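Local coordinates for protein rifin (Plasmodium falciparum, PDB 7JZI) that is a variant surface antigen, from a family displayed on infected red cells, whose variable region probably binds host immune receptors, at residues M24-E29 against L113-Q118; V36-S41 against H79-V84. All coordinates share one frame; numbering follows the deposited sequence.

Contact 1: M24-E29 against L113-Q118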
loop_
_atom_site.group_PDB
_atom_site.type_symbol
_atom_site.label_atom_id
_atom_site.label_comp_id
_atom_site.label_asym_id
_atom_site.label_seq_id
_atom_site.Cartn_x
_atom_site.Cartn_y
_atom_site.Cartn_z
ATOM N N MET B 24 2.493 -12.914 -21.552
ATOM C CA MET B 24 1.564 -12.647 -20.450
ATOM C C MET B 24 1.659 -13.626 -19.271
ATOM O O MET B 24 1.330 -13.233 -18.143
ATOM C CB MET B 24 0.125 -12.593 -20.949
ATOM C CG MET B 24 -0.752 -11.788 -19.987
ATOM S SD MET B 24 -2.376 -11.330 -20.592
ATOM C CE MET B 24 -3.364 -12.370 -19.532
ATOM N N LYS B 25 2.001 -14.904 -19.496
ATOM C CA LYS B 25 1.954 -15.876 -18.395
ATOM C C LYS B 25 2.925 -15.544 -17.251
ATOM O O LYS B 25 2.539 -15.581 -16.067
ATOM C CB LYS B 25 2.200 -17.293 -18.924
ATOM C CG LYS B 25 1.599 -17.536 -20.291
ATOM C CD LYS B 25 1.313 -19.011 -20.481
ATOM C CE LYS B 25 0.851 -19.297 -21.879
ATOM N NZ LYS B 25 1.962 -19.525 -22.794
ATOM N N ILE B 26 4.192 -15.263 -17.569
ATOM C CA ILE B 26 5.139 -14.897 -16.518
ATOM C C ILE B 26 4.625 -13.695 -15.717
ATOM O O ILE B 26 4.783 -13.628 -14.487
ATOM C CB ILE B 26 6.554 -14.701 -17.112
ATOM C CG1 ILE B 26 6.627 -13.606 -18.184
ATOM C CG2 ILE B 26 7.165 -16.018 -17.645
ATOM C CD1 ILE B 26 8.066 -13.578 -18.855
ATOM N N VAL B 27 3.991 -12.727 -16.377
ATOM C CA VAL B 27 3.542 -11.591 -15.580
ATOM C C VAL B 27 2.250 -11.896 -14.824
ATOM O O VAL B 27 1.988 -11.274 -13.789
ATOM C CB VAL B 27 3.394 -10.313 -16.434
ATOM C CG1 VAL B 27 4.691 -9.976 -17.192
ATOM C CG2 VAL B 27 2.228 -10.393 -17.399
ATOM N N ILE B 28 1.444 -12.874 -15.257
ATOM C CA ILE B 28 0.360 -13.286 -14.357
ATOM C C ILE B 28 0.932 -13.929 -13.100
ATOM O O ILE B 28 0.380 -13.768 -12.001
ATOM C CB ILE B 28 -0.732 -14.142 -15.046
ATOM C CG1 ILE B 28 -0.307 -15.508 -15.614
ATOM C CG2 ILE B 28 -1.478 -13.340 -16.101
ATOM C CD1 ILE B 28 -0.339 -16.672 -14.618
ATOM N N GLU B 29 2.038 -14.668 -13.238
ATOM C CA GLU B 29 2.769 -15.112 -12.054
ATOM C C GLU B 29 3.133 -13.910 -11.194
ATOM O O GLU B 29 2.995 -13.942 -9.963
ATOM C CB GLU B 29 4.031 -15.886 -12.452
ATOM C CG GLU B 29 3.865 -16.897 -13.581
ATOM C CD GLU B 29 3.436 -18.267 -13.088
ATOM O OE1 GLU B 29 2.248 -18.617 -13.258
ATOM O OE2 GLU B 29 4.285 -18.990 -12.526
ATOM N N LEU B 113 7.614 -6.719 -16.437
ATOM C CA LEU B 113 7.392 -6.378 -17.839
ATOM C C LEU B 113 8.643 -6.561 -18.680
ATOM O O LEU B 113 8.550 -6.984 -19.833
ATOM C CB LEU B 113 6.903 -4.928 -17.957
ATOM C CG LEU B 113 6.602 -4.340 -19.348
ATOM C CD1 LEU B 113 5.547 -3.251 -19.250
ATOM C CD2 LEU B 113 7.846 -3.762 -20.027
ATOM N N GLU B 114 9.819 -6.311 -18.122
ATOM C CA GLU B 114 11.014 -6.549 -18.913
ATOM C C GLU B 114 11.387 -8.025 -18.912
ATOM O O GLU B 114 11.872 -8.531 -19.932
ATOM C CB GLU B 114 12.158 -5.655 -18.430
ATOM C CG GLU B 114 11.691 -4.201 -18.294
ATOM C CD GLU B 114 12.552 -3.194 -19.052
ATOM O OE1 GLU B 114 13.512 -3.615 -19.733
ATOM O OE2 GLU B 114 12.227 -1.981 -19.012
ATOM N N LYS B 115 11.071 -8.740 -17.828
ATOM C CA LYS B 115 10.929 -10.189 -17.850
ATOM C C LYS B 115 10.147 -10.635 -19.081
ATOM O O LYS B 115 10.640 -11.414 -19.909
ATOM C CB LYS B 115 10.195 -10.581 -16.557
ATOM C CG LYS B 115 9.834 -12.029 -16.343
ATOM C CD LYS B 115 10.984 -12.989 -16.419
ATOM C CE LYS B 115 11.447 -13.286 -15.000
ATOM N NZ LYS B 115 11.646 -14.746 -14.770
ATOM N N ALA B 116 8.931 -10.095 -19.232
ATOM C CA ALA B 116 8.032 -10.550 -20.289
ATOM C C ALA B 116 8.548 -10.191 -21.671
ATOM O O ALA B 116 8.454 -11.000 -22.597
ATOM C CB ALA B 116 6.637 -9.963 -20.087
ATOM N N THR B 117 9.067 -8.974 -21.844
ATOM C CA THR B 117 9.549 -8.566 -23.161
ATOM C C THR B 117 10.745 -9.397 -23.602
ATOM O O THR B 117 10.777 -9.876 -24.739
ATOM C CB THR B 117 9.890 -7.074 -23.193
ATOM O OG1 THR B 117 11.041 -6.838 -22.364
ATOM C CG2 THR B 117 8.700 -6.232 -22.754
ATOM N N GLN B 118 11.720 -9.629 -22.721
ATOM C CA GLN B 118 12.838 -10.362 -23.278
ATOM C C GLN B 118 12.503 -11.847 -23.344
ATOM O O GLN B 118 13.078 -12.565 -24.169
ATOM C CB GLN B 118 14.118 -10.211 -22.437
ATOM C CG GLN B 118 15.168 -11.188 -22.995
ATOM C CD GLN B 118 16.039 -11.885 -21.984
ATOM O OE1 GLN B 118 15.638 -12.096 -20.833
ATOM N NE2 GLN B 118 17.197 -12.345 -22.436
#
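Ile26 and Ala116 face each other where helices 8-33 and 101-127, distant in sequence, pack nearly antiparallel as the long helices of this all-helical rifin region, their short segments inclined at 159° with the axes 8.5 Å apart at closest approach. Ile26 points at the partner helix and supplies the main contact through the tip of its longer branch. Its CG1 sits between the backbone N and the carbonyl carbon (chi1 60°), and Ile26 CD1 then extends outward to lie 3.4 Å from Ala116 CA. The same methyl meets the aliphatic stem of Lys115, with Ile26 CD1 3.4 Å from Lys115 CG and a little farther from CD. Lysine suits this border: its methylenes lie against the isoleucine, while the residue remains largely in solvent. One residue on, Val27 adds a second methyl contact, CG1 to Ala116 CB at 3.5 Å. Ala116 therefore receives two branched side chains, and having no atom beyond CB it allows the backbones to come near, with Ile26 CA and Ala116 CA 6.4 Å apart. Tyr53, from the loop between two shorter helices, also packs on Ala116, and Met24 touches that tyrosine. On a side of helix 101-127 turned from this contact, Thr117 OG1 donates to Glu114 O. With no hydrogen bond or salt bridge crossing between the segments, the pairing rests on nondirectional apolar packing, carried by methyl groups and the lysine stem.

Contact 2: V36-S41 against H79-V84; sequences VDTLKS and HPICVV
Thr38 projects its side chain onto His79, Pro80 and Ile81 together. It meets His79 tip to tip: both branches lie near CE1 of the imidazole, and Thr38 OG1 approaches the ring obliquely. OG1, anti to the backbone N (chi1 172°), also lies beside Pro80, with Thr38 OG1 3.2 Å from Pro80 CG. The methyl also reaches Ile81, Thr38 CG2 lying 3.7 Å from Ile81 CB. A residue with one polar and one apolar branch fits this mixed, partly exposed border.

The imidazole is steadied from its own segment. His79 ND1 accepts the backbone N-H of Ile81 at 3.0 Å, along a fairly straight bond (165°) with the donor only 5° out of the ring plane. With ND1 accepting in the ring plane, a neutral ring would be expected to carry its proton on NE2. The bond also fixes the ring's rotation as the chain bends past Pro80 into a turn with helical backbone angles.

Deeper in, Leu39 and Ile81 cross, with Leu39 CD2 3.6 Å from Ile81 CD1. Both are buried and wholly hydrocarbon, which suits their place against helix 56-70: Leu39 rests on Ile63 and Ile81 on Met67. Cys82, joined to Cys71 by a disulfide, ties this loop to the segment following that helix. The contact thus pairs the loop between helices 8-33 and 43-50 with the one leading into helix 84-88, both lying against helix 56-70, in a chain without strands.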
loop_
_atom_site.group_PDB
_atom_site.type_symbol
_atom_site.label_atom_id
_atom_site.label_comp_id
_atom_site.label_asym_id
_atom_site.label_seq_id
_atom_site.Cartn_x
_atom_site.Cartn_y
_atom_site.Cartn_z
ATOM N N VAL B 36 -2.761 -9.684 -6.542
ATOM C CA VAL B 36 -3.778 -8.954 -7.274
ATOM C C VAL B 36 -5.040 -9.824 -7.412
ATOM O O VAL B 36 -6.141 -9.307 -7.617
ATOM C CB VAL B 36 -3.177 -8.539 -8.626
ATOM C CG1 VAL B 36 -4.192 -7.833 -9.486
ATOM C CG2 VAL B 36 -1.957 -7.664 -8.414
ATOM N N ASP B 37 -4.903 -11.147 -7.254
ATOM C CA ASP B 37 -5.986 -12.111 -7.019
ATOM C C ASP B 37 -7.047 -11.761 -5.965
ATOM O O ASP B 37 -8.243 -12.024 -6.167
ATOM C CB ASP B 37 -5.327 -13.475 -6.768
ATOM C CG ASP B 37 -6.279 -14.628 -6.962
ATOM O OD1 ASP B 37 -6.353 -15.236 -8.052
ATOM O OD2 ASP B 37 -6.715 -15.099 -5.882
ATOM N N THR B 38 -6.679 -11.147 -4.847
ATOM C CA THR B 38 -7.703 -11.047 -3.812
ATOM C C THR B 38 -8.569 -9.793 -3.930
ATOM O O THR B 38 -9.620 -9.731 -3.283
ATOM C CB THR B 38 -7.065 -11.146 -2.429
ATOM O OG1 THR B 38 -8.046 -10.865 -1.429
ATOM C CG2 THR B 38 -5.897 -10.188 -2.303
ATOM N N LEU B 39 -8.183 -8.817 -4.750
ATOM C CA LEU B 39 -8.971 -7.592 -4.874
ATOM C C LEU B 39 -10.352 -7.861 -5.470
ATOM O O LEU B 39 -10.469 -8.458 -6.543
ATOM C CB LEU B 39 -8.227 -6.564 -5.729
ATOM C CG LEU B 39 -6.793 -6.215 -5.333
ATOM C CD1 LEU B 39 -6.212 -5.247 -6.337
ATOM C CD2 LEU B 39 -6.768 -5.625 -3.938
ATOM N N LYS B 40 -11.398 -7.388 -4.780
ATOM C CA LYS B 40 -12.786 -7.587 -5.187
ATOM C C LYS B 40 -13.274 -6.554 -6.193
ATOM O O LYS B 40 -14.425 -6.646 -6.633
ATOM C CB LYS B 40 -13.710 -7.558 -3.968
ATOM C CG LYS B 40 -13.814 -8.868 -3.198
ATOM C CD LYS B 40 -15.266 -9.175 -2.855
ATOM C CE LYS B 40 -16.008 -9.811 -4.025
ATOM N NZ LYS B 40 -17.369 -10.257 -3.623
ATOM N N SER B 41 -12.448 -5.563 -6.542
ATOM C CA SER B 41 -12.708 -4.780 -7.746
ATOM C C SER B 41 -12.790 -5.667 -8.981
ATOM O O SER B 41 -13.626 -5.445 -9.863
ATOM C CB SER B 41 -11.618 -3.733 -7.937
ATOM O OG SER B 41 -10.372 -4.368 -8.177
ATOM N N HIS B 79 -7.800 -8.093 5.227
ATOM C CA HIS B 79 -7.801 -8.436 3.818
ATOM C C HIS B 79 -6.454 -9.031 3.430
ATOM O O HIS B 79 -5.405 -8.515 3.833
ATOM C CB HIS B 79 -8.094 -7.175 2.989
ATOM C CG HIS B 79 -8.192 -7.406 1.512
ATOM N ND1 HIS B 79 -7.142 -7.878 0.754
ATOM C CD2 HIS B 79 -9.208 -7.182 0.647
ATOM C CE1 HIS B 79 -7.514 -7.954 -0.510
ATOM N NE2 HIS B 79 -8.762 -7.534 -0.604
ATOM N N PRO B 80 -6.455 -10.109 2.639
ATOM C CA PRO B 80 -5.204 -10.855 2.404
ATOM C C PRO B 80 -4.077 -10.039 1.792
ATOM O O PRO B 80 -2.907 -10.316 2.085
ATOM C CB PRO B 80 -5.631 -11.979 1.448
ATOM C CG PRO B 80 -7.116 -11.984 1.416
ATOM C CD PRO B 80 -7.654 -10.867 2.245
ATOM N N ILE B 81 -4.382 -9.065 0.930
ATOM C CA ILE B 81 -3.325 -8.321 0.165
ATOM C C ILE B 81 -2.393 -7.536 1.069
ATOM O O ILE B 81 -1.248 -7.299 0.679
ATOM C CB ILE B 81 -3.893 -7.418 -0.946
ATOM C CG1 ILE B 81 -2.861 -7.180 -2.051
ATOM C CG2 ILE B 81 -4.432 -6.113 -0.390
ATOM C CD1 ILE B 81 -3.289 -6.179 -3.089
ATOM N N CYS B 82 -2.867 -7.156 2.237
ATOM C CA CYS B 82 -2.074 -6.231 3.066
ATOM C C CYS B 82 -0.682 -6.793 3.379
ATOM O O CYS B 82 0.253 -5.991 3.437
ATOM C CB CYS B 82 -2.899 -5.823 4.274
ATOM S SG CYS B 82 -4.468 -5.042 3.821
ATOM N N VAL B 83 -0.526 -8.105 3.533
ATOM C CA VAL B 83 0.787 -8.684 3.941
ATOM C C VAL B 83 1.851 -8.376 2.890
ATOM O O VAL B 83 3.020 -8.249 3.266
ATOM C CB VAL B 83 0.676 -10.191 4.222
ATOM C CG1 VAL B 83 0.368 -10.988 2.966
ATOM C CG2 VAL B 83 1.909 -10.738 4.922
ATOM N N VAL B 84 1.469 -8.221 1.629
ATOM C CA VAL B 84 2.479 -8.040 0.546
ATOM C C VAL B 84 3.265 -6.744 0.757
ATOM O O VAL B 84 4.356 -6.620 0.190
ATOM C CB VAL B 84 1.846 -8.114 -0.853
ATOM C CG1 VAL B 84 1.362 -6.759 -1.339
ATOM C CG2 VAL B 84 2.799 -8.728 -1.862
#

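The contacts do not touch: their centres are 20 Å apart and their nearest atoms about 7 Å. In sequence, both segments of contact 2 fall between the two of contact 1, so the long helices 8-33 and 101-127 bracket the part of the chain that forms the loop pairing. Helices 43-50 and 56-70 have side-chain contacts with both, so they link the two contacts through the fold. Contact 1 meets no other chain of the assembly, whereas Cys82 in contact 2 packs on an aromatic side chain of the other protein, so this loop lies at the boundary with that chain. The platinum ion, at Met98 and Lys100, involves none of the four segments.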